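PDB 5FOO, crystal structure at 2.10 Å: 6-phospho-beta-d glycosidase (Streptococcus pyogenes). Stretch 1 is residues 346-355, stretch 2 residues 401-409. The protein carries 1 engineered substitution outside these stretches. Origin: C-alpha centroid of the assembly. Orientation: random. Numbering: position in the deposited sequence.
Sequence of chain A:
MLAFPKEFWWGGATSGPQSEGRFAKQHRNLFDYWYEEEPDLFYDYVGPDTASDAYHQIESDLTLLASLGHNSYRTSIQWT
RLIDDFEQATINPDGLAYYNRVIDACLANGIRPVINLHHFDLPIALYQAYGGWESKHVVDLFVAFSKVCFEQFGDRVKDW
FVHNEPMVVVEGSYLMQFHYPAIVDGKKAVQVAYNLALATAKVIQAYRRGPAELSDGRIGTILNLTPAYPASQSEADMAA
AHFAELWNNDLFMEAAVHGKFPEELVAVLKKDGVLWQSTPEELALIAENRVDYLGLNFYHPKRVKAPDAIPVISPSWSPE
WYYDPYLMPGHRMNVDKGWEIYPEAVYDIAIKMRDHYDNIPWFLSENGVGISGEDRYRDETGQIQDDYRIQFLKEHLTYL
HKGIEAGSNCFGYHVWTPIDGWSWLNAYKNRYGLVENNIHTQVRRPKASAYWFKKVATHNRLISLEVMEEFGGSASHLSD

Stretch 1, residues 346-355: VYDIAIKMRD
Stretch 2, residues 401-409: HKGIEAGSN

Residues 346-355 lie within one continuous helix. Residues 401-405 form the last part of another, which gives way to a loop. The two helices run in nearly the same direction, at 26° (signed crossing angle -26°), and their axes approach to 8.4 Å. The register is set by two CA-CA pairs, Tyr-347 with Gly-403 and Arg-354 with Ser-408, each 5.0 Å apart.

His-401 makes no contact. Lys-402 points toward the first helix with all four chi angles t. Its extended chain lies over one face of the Tyr-347 ring (chi1 t, chi2 80°). Lys-402 NZ sits 4.0 Å from the ring centroid, 6° off the normal, a cation-pi contact. Lys-402 CE adds a CH-pi contact.

Gly-403 N lies at the edge of the same ring, 3.8 Å from Tyr-347 CD1. Gly-403 CA is 3.8 Å from Ala-350 CB. A CB on Gly-403 would clash with Ala-350 CB, so the close packing here depends on the missing side chain. Ile-404 points away, and Glu-405 is out of reach.

Ala-406 (phi/psi -83/0) packs its CB 4.0 Å from Ile-351 CD1 (chi1 m, chi2 m) and 4.2 Å from Tyr-347 CE1. Its carbonyl accepts a hydrogen bond from Arg-354, NH1 to Ala-406 O, 2.9 Å. Arg-354 has chi1 t, chi2 t, chi3 p. Its NE also forms a salt bridge to Asp-355 OD1, 2.8 Å.

Gly-407 has positive phi (109/-4) and closes the helix in a Schellman motif. Gly-407 N bonds to Ile-404 O at 3.0 Å, and Ser-408 N to Gly-403 O at 2.9 Å.

Ser-408 (-67/136, chi1 t) turns its hydroxyl to the first helix. Ser-408 OG donates to Ala-350 O at 2.8 Å. That carbonyl also accepts the helical bond from Arg-354 N. Asn-409 makes no contact.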

# COMPACT_ATOMS: atom_id res chain seq x y z
N VAL A 346 -6.52 -3.98 14.63
CA VAL A 346 -6.60 -2.52 14.35
C VAL A 346 -6.40 -1.68 15.59
O VAL A 346 -5.74 -0.67 15.52
CB VAL A 346 -7.90 -2.16 13.73
CG1 VAL A 346 -8.00 -0.62 13.53
CG2 VAL A 346 -8.04 -2.86 12.39
N TYR A 347 -6.98 -2.11 16.71
CA TYR A 347 -6.81 -1.45 17.99
C TYR A 347 -5.36 -1.55 18.40
O TYR A 347 -4.72 -0.54 18.75
CB TYR A 347 -7.73 -2.07 19.05
CG TYR A 347 -7.52 -1.55 20.46
CD1 TYR A 347 -8.06 -0.31 20.90
CD2 TYR A 347 -6.80 -2.29 21.36
CE1 TYR A 347 -7.85 0.14 22.21
CE2 TYR A 347 -6.56 -1.82 22.63
CZ TYR A 347 -7.09 -0.63 23.04
OH TYR A 347 -6.79 -0.29 24.31
N ASP A 348 -4.79 -2.76 18.30
CA ASP A 348 -3.36 -2.91 18.64
C ASP A 348 -2.44 -1.99 17.84
O ASP A 348 -1.50 -1.46 18.41
CB ASP A 348 -2.86 -4.36 18.52
CG ASP A 348 -3.56 -5.32 19.53
OD1 ASP A 348 -4.03 -4.89 20.59
OD2 ASP A 348 -3.68 -6.51 19.23
N ILE A 349 -2.70 -1.84 16.55
CA ILE A 349 -1.95 -0.89 15.72
C ILE A 349 -2.13 0.57 16.27
O ILE A 349 -1.19 1.36 16.34
CB ILE A 349 -2.45 -1.00 14.28
CG1 ILE A 349 -1.92 -2.34 13.64
CG2 ILE A 349 -2.01 0.15 13.43
CD1 ILE A 349 -2.59 -2.66 12.31
N ALA A 350 -3.36 0.88 16.65
CA ALA A 350 -3.68 2.24 17.11
C ALA A 350 -2.94 2.56 18.39
O ALA A 350 -2.37 3.65 18.51
CB ALA A 350 -5.19 2.39 17.27
N ILE A 351 -2.86 1.57 19.29
CA ILE A 351 -2.15 1.71 20.56
C ILE A 351 -0.65 1.82 20.34
O ILE A 351 0.08 2.56 21.06
CB ILE A 351 -2.54 0.53 21.50
CG1 ILE A 351 -4.05 0.58 21.84
CG2 ILE A 351 -1.70 0.46 22.78
CD1 ILE A 351 -4.49 1.85 22.50
N LYS A 352 -0.15 1.09 19.34
CA LYS A 352 1.28 1.13 19.02
C LYS A 352 1.65 2.52 18.54
O LYS A 352 2.68 3.01 18.87
CB LYS A 352 1.58 0.12 17.88
CG LYS A 352 3.03 -0.18 17.64
CD LYS A 352 3.54 -1.30 18.55
CE LYS A 352 5.06 -1.38 18.47
NZ LYS A 352 5.59 -2.36 19.45
N MET A 353 0.82 3.11 17.68
CA MET A 353 1.06 4.48 17.16
C MET A 353 1.09 5.47 18.32
O MET A 353 2.00 6.32 18.43
CB MET A 353 -0.01 4.88 16.15
CG MET A 353 0.19 4.26 14.78
SD MET A 353 1.79 4.71 14.07
CE MET A 353 1.79 6.48 14.00
N ARG A 354 0.10 5.31 19.19
CA ARG A 354 -0.03 6.15 20.39
C ARG A 354 1.21 6.14 21.27
O ARG A 354 1.63 7.19 21.68
CB ARG A 354 -1.26 5.78 21.23
CG ARG A 354 -1.64 6.90 22.24
CD ARG A 354 -2.69 6.41 23.20
NE ARG A 354 -2.10 5.35 23.98
CZ ARG A 354 -2.74 4.53 24.80
NH1 ARG A 354 -4.05 4.63 24.98
NH2 ARG A 354 -2.06 3.57 25.43
N ASP A 355 1.79 4.95 21.53
CA ASP A 355 2.75 4.75 22.61
C ASP A 355 4.14 4.63 22.14
O ASP A 355 5.05 4.82 22.94
CB ASP A 355 2.42 3.53 23.45
CG ASP A 355 1.12 3.65 24.19
OD1 ASP A 355 0.63 4.78 24.33
OD2 ASP A 355 0.56 2.66 24.67
N HIS A 401 -12.41 2.89 15.94
CA HIS A 401 -13.09 3.83 16.87
C HIS A 401 -12.61 3.68 18.31
O HIS A 401 -12.22 4.66 18.94
CB HIS A 401 -14.61 3.70 16.81
CG HIS A 401 -15.33 4.80 17.55
ND1 HIS A 401 -15.67 4.69 18.88
CD2 HIS A 401 -15.75 6.03 17.14
CE1 HIS A 401 -16.27 5.82 19.26
NE2 HIS A 401 -16.35 6.63 18.21
N LYS A 402 -12.52 2.44 18.77
CA LYS A 402 -11.93 2.12 20.06
C LYS A 402 -10.54 2.71 20.20
O LYS A 402 -10.22 3.34 21.18
CB LYS A 402 -11.95 0.60 20.31
CG LYS A 402 -11.82 0.20 21.79
CD LYS A 402 -11.45 -1.27 21.95
CE LYS A 402 -11.04 -1.65 23.36
NZ LYS A 402 -10.44 -3.02 23.37
N GLY A 403 -9.71 2.60 19.18
CA GLY A 403 -8.36 3.19 19.24
C GLY A 403 -8.34 4.73 19.28
O GLY A 403 -7.58 5.31 20.03
N ILE A 404 -9.19 5.37 18.48
CA ILE A 404 -9.37 6.83 18.56
C ILE A 404 -9.87 7.25 19.97
O ILE A 404 -9.39 8.17 20.52
CB ILE A 404 -10.37 7.32 17.49
CG1 ILE A 404 -9.78 7.02 16.08
CG2 ILE A 404 -10.69 8.81 17.68
CD1 ILE A 404 -10.75 7.05 14.90
N GLU A 405 -10.82 6.52 20.54
CA GLU A 405 -11.31 6.85 21.90
C GLU A 405 -10.20 6.71 22.95
O GLU A 405 -10.18 7.45 23.94
CB GLU A 405 -12.52 5.99 22.30
CG GLU A 405 -13.46 6.73 23.23
CD GLU A 405 -14.49 7.62 22.49
OE1 GLU A 405 -14.22 8.18 21.39
OE2 GLU A 405 -15.62 7.72 23.01
N ALA A 406 -9.26 5.82 22.72
CA ALA A 406 -8.15 5.60 23.63
C ALA A 406 -7.05 6.59 23.40
O ALA A 406 -6.01 6.52 24.04
CB ALA A 406 -7.65 4.15 23.49
N GLY A 407 -7.20 7.51 22.45
CA GLY A 407 -6.20 8.55 22.27
C GLY A 407 -5.34 8.42 21.00
O GLY A 407 -4.55 9.33 20.74
N SER A 408 -5.51 7.35 20.18
CA SER A 408 -4.70 7.27 18.96
C SER A 408 -5.07 8.37 17.95
O SER A 408 -6.25 8.57 17.61
CB SER A 408 -4.79 5.89 18.28
OG SER A 408 -3.73 5.77 17.33
N ASN A 409 -4.06 8.98 17.38
CA ASN A 409 -4.25 10.08 16.46
C ASN A 409 -4.49 9.61 15.00
O ASN A 409 -3.72 9.89 14.08
CB ASN A 409 -3.00 10.92 16.60
CG ASN A 409 -3.07 12.28 15.93
OD1 ASN A 409 -4.09 12.76 15.57
ND2 ASN A 409 -1.92 12.86 15.73